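Hypothetical protein (Pyrococcus furiosus, PDB 2FZF) is of unknown function but belongs to the rubrerythrin family of the ferritin clan, whose relatives are typically helical-bundle di-iron proteins. Local coordinates at residues 17-20 with 21-25; 37-40 with 41-44; 110-113 with 114-117; 123-126 with 127-130. All coordinates share one frame; numbering follows the deposited sequence.

Contact 1: residues 17-20 with 21-25; sequences ADFS and LEELL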
# COMPACT_ATOMS: atom_id res chain seq x y z
N ALA A 17 18.06 6.25 -19.56
CA ALA A 17 18.26 6.24 -21.00
C ALA A 17 19.62 5.69 -21.42
O ALA A 17 19.83 5.38 -22.59
CB ALA A 17 18.05 7.63 -21.58
N ASP A 18 20.53 5.55 -20.47
CA ASP A 18 21.86 5.02 -20.77
C ASP A 18 21.84 3.52 -20.99
O ASP A 18 22.89 2.93 -21.28
CB ASP A 18 22.85 5.34 -19.65
CG ASP A 18 23.45 6.73 -19.78
OD1 ASP A 18 24.06 7.01 -20.84
OD2 ASP A 18 23.33 7.55 -18.84
N PHE A 19 20.67 2.89 -20.83
CA PHE A 19 20.54 1.44 -20.98
C PHE A 19 19.40 1.02 -21.89
O PHE A 19 18.47 1.79 -22.14
CB PHE A 19 20.33 0.76 -19.62
CG PHE A 19 21.35 1.15 -18.58
CD1 PHE A 19 21.26 2.37 -17.93
CD2 PHE A 19 22.42 0.31 -18.29
CE1 PHE A 19 22.22 2.75 -17.00
CE2 PHE A 19 23.39 0.68 -17.36
CZ PHE A 19 23.29 1.90 -16.71
N SER A 20 19.48 -0.21 -22.39
CA SER A 20 18.48 -0.78 -23.28
C SER A 20 17.29 -1.34 -22.51
O SER A 20 17.28 -1.36 -21.28
CB SER A 20 19.09 -1.90 -24.11
OG SER A 20 19.76 -2.82 -23.27
N LEU A 21 16.28 -1.80 -23.24
CA LEU A 21 15.10 -2.33 -22.58
C LEU A 21 15.44 -3.63 -21.86
O LEU A 21 14.97 -3.87 -20.75
CB LEU A 21 13.98 -2.54 -23.60
CG LEU A 21 12.61 -2.97 -23.05
CD1 LEU A 21 12.58 -4.47 -22.91
CD2 LEU A 21 12.32 -2.28 -21.71
N GLU A 22 16.28 -4.46 -22.49
CA GLU A 22 16.68 -5.73 -21.89
C GLU A 22 17.60 -5.50 -20.68
O GLU A 22 17.49 -6.20 -19.67
CB GLU A 22 17.38 -6.60 -22.94
CG GLU A 22 18.18 -5.82 -23.95
CD GLU A 22 17.61 -5.90 -25.36
OE1 GLU A 22 17.70 -6.99 -25.98
OE2 GLU A 22 17.08 -4.87 -25.85
N GLU A 23 18.49 -4.52 -20.79
CA GLU A 23 19.41 -4.21 -19.70
C GLU A 23 18.61 -3.73 -18.51
O GLU A 23 18.86 -4.11 -17.37
CB GLU A 23 20.38 -3.12 -20.14
CG GLU A 23 21.62 -3.65 -20.84
CD GLU A 23 22.61 -2.56 -21.20
OE1 GLU A 23 23.81 -2.88 -21.32
OE2 GLU A 23 22.18 -1.40 -21.37
N LEU A 24 17.63 -2.88 -18.80
CA LEU A 24 16.77 -2.36 -17.76
C LEU A 24 16.00 -3.53 -17.16
O LEU A 24 16.04 -3.73 -15.94
CB LEU A 24 15.82 -1.30 -18.34
CG LEU A 24 16.50 0.02 -18.76
CD1 LEU A 24 15.45 1.00 -19.28
CD2 LEU A 24 17.24 0.63 -17.57
N LEU A 25 15.32 -4.32 -17.98
CA LEU A 25 14.59 -5.45 -17.43
C LEU A 25 15.52 -6.30 -16.57
O LEU A 25 15.08 -6.83 -15.55
CB LEU A 25 13.97 -6.30 -18.54
CG LEU A 25 12.74 -5.69 -19.22
CD1 LEU A 25 12.39 -6.56 -20.39
CD2 LEU A 25 11.57 -5.59 -18.28
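Phe19 lays its CB and the near edge of its ring against the carboxylate of Glu23, with Phe19 CB 3.3 Å from Glu23 OE2. The oxygen sits at the ring edge, close to the ring plane, and the two side chains cross at about a right angle with ring and carboxylate planes 57° apart. On another flank of the same CB, Leu24 brings CD2 to 3.7 Å of Phe19 CB at the first turn of helix 21-44. Next along the chain, Ser20 is the N-cap and forms a capping box with Glu23. In one direction, Ser20 N donates to Glu23 OE2 at 3.1 Å, a fairly straight bond that meets the oxygen on its anti side and 22° out of the carboxylate plane. In the other, Glu23 N donates to Ser20 OG over 3.3 Å. The serine hydroxyl is turned to a chi1 of 51°, between its backbone N and carbonyl carbon, which brings OG back over the start of the helix to meet that N-H. A weak bond from Ser20 OG to the same Glu23 OE2 closes the loop. Behind the cap, Leu24 N donates to Ser20 O at 2.9 Å. Leu24 also packs on Leu127 of helix 103-129, while Phe19 touches Glu87 in a loop. Ser20 OG thus gives the amide of Glu23 an acceptor in the first turn, where N-H groups lack the carbonyl of a preceding turn, and the carboxylate near the helix N-terminus is probably favoured by the helix dipole.

Contact 2: residues 37-40 with 41-44; sequences EFYK and SLAE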
# COMPACT_ATOMS: atom_id res chain seq x y z
N GLU A 37 14.95 -10.83 -0.74
CA GLU A 37 15.82 -11.37 0.28
C GLU A 37 16.15 -10.34 1.34
O GLU A 37 16.63 -10.67 2.42
CB GLU A 37 17.09 -11.93 -0.36
CG GLU A 37 17.98 -10.91 -1.01
CD GLU A 37 19.24 -11.53 -1.60
OE1 GLU A 37 20.26 -10.79 -1.69
OE2 GLU A 37 19.22 -12.73 -1.98
N PHE A 38 15.86 -9.08 1.03
CA PHE A 38 16.09 -7.99 1.97
C PHE A 38 14.99 -8.01 3.01
O PHE A 38 15.25 -7.92 4.21
CB PHE A 38 16.11 -6.64 1.25
CG PHE A 38 15.94 -5.48 2.17
CD1 PHE A 38 14.73 -4.80 2.24
CD2 PHE A 38 16.95 -5.12 3.03
CE1 PHE A 38 14.53 -3.79 3.17
CE2 PHE A 38 16.76 -4.11 3.96
CZ PHE A 38 15.54 -3.44 4.03
N TYR A 39 13.75 -8.13 2.55
CA TYR A 39 12.63 -8.16 3.47
C TYR A 39 12.64 -9.45 4.29
O TYR A 39 12.31 -9.45 5.48
CB TYR A 39 11.33 -8.01 2.69
CG TYR A 39 11.15 -6.62 2.12
CD1 TYR A 39 10.84 -6.44 0.77
CD2 TYR A 39 11.22 -5.50 2.95
CE1 TYR A 39 10.59 -5.16 0.26
CE2 TYR A 39 10.97 -4.23 2.46
CZ TYR A 39 10.65 -4.06 1.12
OH TYR A 39 10.37 -2.79 0.67
N LYS A 40 13.03 -10.55 3.65
CA LYS A 40 13.08 -11.83 4.34
C LYS A 40 13.96 -11.75 5.58
O LYS A 40 13.66 -12.37 6.59
CB LYS A 40 13.62 -12.91 3.41
CG LYS A 40 12.54 -13.80 2.82
CD LYS A 40 11.82 -14.60 3.90
CE LYS A 40 12.79 -15.53 4.65
NZ LYS A 40 12.10 -16.34 5.72
N SER A 41 15.05 -10.99 5.49
CA SER A 41 15.97 -10.85 6.61
C SER A 41 15.50 -9.81 7.59
O SER A 41 15.79 -9.88 8.78
CB SER A 41 17.35 -10.44 6.11
OG SER A 41 17.73 -11.26 5.04
N LEU A 42 14.81 -8.81 7.06
CA LEU A 42 14.30 -7.74 7.89
C LEU A 42 13.29 -8.36 8.84
O LEU A 42 13.43 -8.26 10.05
CB LEU A 42 13.61 -6.68 7.02
CG LEU A 42 13.87 -5.17 7.17
CD1 LEU A 42 12.61 -4.44 6.73
CD2 LEU A 42 14.23 -4.78 8.61
N ALA A 43 12.27 -9.02 8.29
CA ALA A 43 11.25 -9.62 9.13
C ALA A 43 11.90 -10.56 10.13
O ALA A 43 11.61 -10.51 11.32
CB ALA A 43 10.24 -10.38 8.28
N GLU A 44 12.79 -11.40 9.61
CA GLU A 44 13.53 -12.38 10.39
C GLU A 44 14.07 -11.77 11.68
O GLU A 44 14.08 -12.40 12.75
CB GLU A 44 14.70 -12.91 9.57
CG GLU A 44 14.76 -14.42 9.42
CD GLU A 44 14.03 -14.93 8.19
OE1 GLU A 44 12.82 -14.65 8.05
OE2 GLU A 44 14.68 -15.62 7.37
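Side chains three and four residues apart, Lys40 with Glu44 and Phe38 and Tyr39 with Leu42, meet along the last two turns of helix 21-44, part of the helical bundle expected of a rubrerythrin-family protein. One side of the helix is polar and the other apolar. On the polar side Lys40 and Glu44 form a salt bridge: Lys40 NZ lies 3.0 Å from Glu44 OE1, which it meets on the syn lone pair, and makes a weaker bond to Glu44 OE2 at 3.1 Å. The lysine chain, bent at chi2 (-64°) and chi3 (-61°), leads outward with its end slightly forward along the helix; the Glu44 carboxylate comes back to meet it, and the two chains cross obliquely. A methionine in place of Lys40 would probably leave the Glu44 carboxylate without its charged mate and set it free to turn. On the buried side Leu42 lies alongside both aromatic residues and points the same way as they do. Its CG is 4.0 Å from Phe38 CZ, while Leu42 CD1 comes to the edge of the Tyr39 ring, 4.2 Å from Tyr39 CD2. The neighbouring rings also meet, Phe38 CD1 standing above one face of Tyr39 toward its rim. Beyond them, Phe38 and Tyr39 pack on helix 103-129, and Leu42 on Ile55 of helix 51-61. Backbone bonds run through the turn, among them Ala43 N to Tyr39 O at 2.8 Å. Ser41 adds a side-chain bond to the helix: its OG donates to Glu37 O at 2.9 Å, almost in line with the carbonyl, C=O...OG angle 176°.

Contact 3: residues 110-113 with 114-117; sequences IRWA and MKAE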
# COMPACT_ATOMS: atom_id res chain seq x y z
N ILE A 110 13.89 0.73 7.50
CA ILE A 110 12.56 0.94 6.93
C ILE A 110 12.62 2.19 6.04
O ILE A 110 11.96 2.25 5.02
CB ILE A 110 11.46 1.17 8.01
CG1 ILE A 110 11.28 -0.07 8.91
CG2 ILE A 110 10.13 1.46 7.34
CD1 ILE A 110 10.74 -1.30 8.20
N ARG A 111 13.43 3.17 6.43
CA ARG A 111 13.55 4.41 5.66
C ARG A 111 14.12 4.13 4.27
O ARG A 111 13.64 4.66 3.28
CB ARG A 111 14.42 5.40 6.42
CG ARG A 111 14.07 6.87 6.17
CD ARG A 111 14.93 7.78 7.01
NE ARG A 111 16.35 7.47 6.82
CZ ARG A 111 17.14 7.00 7.78
NH1 ARG A 111 18.41 6.74 7.52
NH2 ARG A 111 16.67 6.82 9.01
N TRP A 112 15.16 3.29 4.22
CA TRP A 112 15.80 2.89 2.96
C TRP A 112 14.88 2.03 2.11
O TRP A 112 14.93 2.07 0.88
CB TRP A 112 17.09 2.10 3.23
CG TRP A 112 18.30 2.99 3.41
CD1 TRP A 112 18.96 3.28 4.58
CD2 TRP A 112 18.92 3.79 2.40
NE1 TRP A 112 19.94 4.21 4.36
CE2 TRP A 112 19.94 4.55 3.02
CE3 TRP A 112 18.72 3.94 1.01
CZ2 TRP A 112 20.75 5.45 2.32
CZ3 TRP A 112 19.52 4.85 0.31
CH2 TRP A 112 20.52 5.58 0.97
N ALA A 113 14.03 1.24 2.76
CA ALA A 113 13.11 0.37 2.05
C ALA A 113 12.09 1.19 1.29
O ALA A 113 11.79 0.90 0.13
CB ALA A 113 12.43 -0.56 3.01
N MET A 114 11.53 2.21 1.93
CA MET A 114 10.54 3.01 1.23
C MET A 114 11.22 3.81 0.14
O MET A 114 10.60 4.15 -0.87
CB MET A 114 9.76 3.93 2.19
CG MET A 114 10.56 4.77 3.18
SD MET A 114 9.52 5.99 4.12
CE MET A 114 9.50 7.34 2.94
N LYS A 115 12.50 4.09 0.33
CA LYS A 115 13.27 4.83 -0.65
C LYS A 115 13.40 3.94 -1.88
O LYS A 115 13.17 4.37 -3.01
CB LYS A 115 14.65 5.15 -0.09
CG LYS A 115 15.44 6.10 -0.95
CD LYS A 115 14.86 7.50 -0.88
CE LYS A 115 15.51 8.43 -1.87
NZ LYS A 115 14.69 9.66 -2.02
N ALA A 116 13.78 2.69 -1.64
CA ALA A 116 13.92 1.74 -2.72
C ALA A 116 12.57 1.51 -3.41
O ALA A 116 12.52 1.33 -4.62
CB ALA A 116 14.47 0.43 -2.19
N GLU A 117 11.47 1.53 -2.65
CA GLU A 117 10.17 1.32 -3.26
C GLU A 117 9.78 2.57 -4.06
O GLU A 117 9.07 2.50 -5.06
CB GLU A 117 9.11 1.02 -2.20
CG GLU A 117 9.39 -0.20 -1.32
CD GLU A 117 9.28 -1.52 -2.06
OE1 GLU A 117 10.25 -1.90 -2.76
OE2 GLU A 117 8.24 -2.18 -1.96
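Two turns in the middle of helix 103-129, one of the long helices of the rubrerythrin-family bundle, make up this contact. Four successive i to i+4 backbone bonds run through it, from Met114 N to Ile110 O (3.1 Å) through to Glu117 N to Ala113 O (2.9 Å). Two side chains, Met114 and Glu117, place CG beside a carbonyl of the preceding turn. Met114 turns CG between its own backbone N and carbonyl carbon (chi1 48°), which sets the methylene beside Arg111 O and Ile110 O. Glu117 CG lies beside Ala113 O, and a bend at chi2 (-69°) takes its carboxylate away from that carbonyl. Lys115 CB sits 4.4 Å from Trp112 CE3, a loose touch at the indole. The charged ends look elsewhere: Arg111 pairs with Asp108 and Lys115 with Glu118. Met114 and Glu117 meet Tyr151 and His150 of helix 134-164. The carboxylate of the buried Glu117 also lies close to those of Glu62 and Glu147; three carboxylates gathered in this way, with His150 at hand, are an arrangement consistent with the di-iron site of this family.

Contact 4: residues 123-126 with 127-130; sequences FYLK and LEEM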
# COMPACT_ATOMS: atom_id res chain seq x y z
N PHE A 123 10.37 3.82 -11.46
CA PHE A 123 11.11 3.08 -12.48
C PHE A 123 10.08 2.38 -13.41
O PHE A 123 10.09 2.59 -14.62
CB PHE A 123 12.05 2.06 -11.79
CG PHE A 123 12.95 1.28 -12.72
CD1 PHE A 123 12.48 0.16 -13.40
CD2 PHE A 123 14.28 1.65 -12.90
CE1 PHE A 123 13.32 -0.59 -14.22
CE2 PHE A 123 15.13 0.91 -13.73
CZ PHE A 123 14.65 -0.21 -14.39
N TYR A 124 9.19 1.60 -12.82
CA TYR A 124 8.18 0.90 -13.60
C TYR A 124 7.22 1.82 -14.33
O TYR A 124 6.49 1.40 -15.23
CB TYR A 124 7.39 -0.03 -12.69
CG TYR A 124 8.20 -1.18 -12.18
CD1 TYR A 124 8.93 -1.99 -13.06
CD2 TYR A 124 8.20 -1.49 -10.83
CE1 TYR A 124 9.63 -3.10 -12.59
CE2 TYR A 124 8.90 -2.59 -10.36
CZ TYR A 124 9.61 -3.39 -11.24
OH TYR A 124 10.26 -4.51 -10.78
N LEU A 125 7.20 3.08 -13.90
CA LEU A 125 6.36 4.10 -14.52
C LEU A 125 6.99 4.50 -15.84
O LEU A 125 6.30 4.68 -16.85
CB LEU A 125 6.27 5.34 -13.63
CG LEU A 125 4.99 5.45 -12.80
CD1 LEU A 125 5.07 6.66 -11.87
CD2 LEU A 125 3.81 5.55 -13.76
N LYS A 126 8.32 4.62 -15.82
CA LYS A 126 9.06 4.99 -17.02
C LYS A 126 9.10 3.81 -17.98
O LYS A 126 8.78 3.95 -19.16
CB LYS A 126 10.49 5.42 -16.67
CG LYS A 126 11.39 5.61 -17.91
CD LYS A 126 10.76 6.53 -18.99
CE LYS A 126 11.50 6.43 -20.34
NZ LYS A 126 12.95 6.78 -20.24
N LEU A 127 9.48 2.64 -17.46
CA LEU A 127 9.56 1.43 -18.27
C LEU A 127 8.23 1.22 -18.97
O LEU A 127 8.16 0.64 -20.06
CB LEU A 127 9.89 0.23 -17.39
CG LEU A 127 11.04 -0.67 -17.85
CD1 LEU A 127 12.30 0.15 -18.03
CD2 LEU A 127 11.26 -1.78 -16.84
N GLU A 128 7.16 1.69 -18.33
CA GLU A 128 5.83 1.55 -18.91
C GLU A 128 5.72 2.31 -20.22
O GLU A 128 5.12 1.83 -21.18
CB GLU A 128 4.77 2.09 -17.96
CG GLU A 128 3.43 2.25 -18.64
CD GLU A 128 2.38 2.78 -17.71
OE1 GLU A 128 2.63 3.81 -17.04
OE2 GLU A 128 1.29 2.17 -17.66
N GLU A 129 6.29 3.51 -20.23
CA GLU A 129 6.26 4.35 -21.41
C GLU A 129 7.35 3.97 -22.39
O GLU A 129 7.17 4.10 -23.60
CB GLU A 129 6.41 5.82 -21.00
CG GLU A 129 5.40 6.30 -19.95
CD GLU A 129 3.93 6.14 -20.37
OE1 GLU A 129 3.05 6.63 -19.61
OE2 GLU A 129 3.66 5.54 -21.43
N MET A 130 8.48 3.48 -21.86
CA MET A 130 9.64 3.07 -22.67
C MET A 130 9.40 1.70 -23.34
O MET A 130 10.34 1.07 -23.84
CB MET A 130 10.92 3.08 -21.78
CG MET A 130 12.28 3.10 -22.52
SD MET A 130 13.69 3.92 -21.68
CE MET A 130 13.66 5.52 -22.45
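Phe123 and Leu127 lie side by side along helix 103-129 and point the same way, one turn apart. The leucine sends CD2 to the ring, 3.5 Å from Phe123 CE1, and the methyl approaches the ring obliquely. With CG anti to the backbone N (chi1 -176°), the Phe123 ring leans toward the C-terminal side, beside Leu127. Tyr124 touches the same leucine more loosely, its CD1 4.4 Å from Leu127 CD2, and its hydroxyl bonds to Glu32 of helix 21-44. The backbone bond from Leu127 N to Phe123 O is 2.9 Å long and nearly straight, with an N-H...O angle of 176°. On another side, Leu125 and Glu128 also run in the same direction, Leu125 CD2 coming 3.9 Å from Glu128 OE1. The Lys126 and Met130 chains run at a slant to each other, though how their ends meet is uncertain. An alanine in place of Lys126 would remove the aliphatic arm that runs beside Met130 and is likely to set the thioether chain free to turn. Along the backbone of the same pair, Met130 N reaches Lys126 O at 2.8 Å. Leu127 also packs on Leu25 of helix 21-44 and Met140 of helix 134-164. Apolar side chains spaced along one helix and packed on two others are characteristic of a helical-bundle interior, here near one end of the rubrerythrin-family fold.

Along the chain the contacts come in series. Contacts 1 and 2 mark the start and the end of helix 21-44, their centres 28 Å apart on opposite sides of the chain's centre. Contacts 3 and 4 share helix 103-129, with centres 19 Å apart. Packing joins the two helices at two separate levels: contact 1 meets contact 4, centres 11 Å apart, through Leu24 CD1 and Leu127 CD1 at 3.5 Å, and contact 2 meets contact 3, centres 13 Å apart, where Phe38 CE1 lies 3.8 Å from Ala113 CB. Tyr39 OH also comes beside the carboxylate of Glu117, which places the acidic cluster around that residue at the second of these levels.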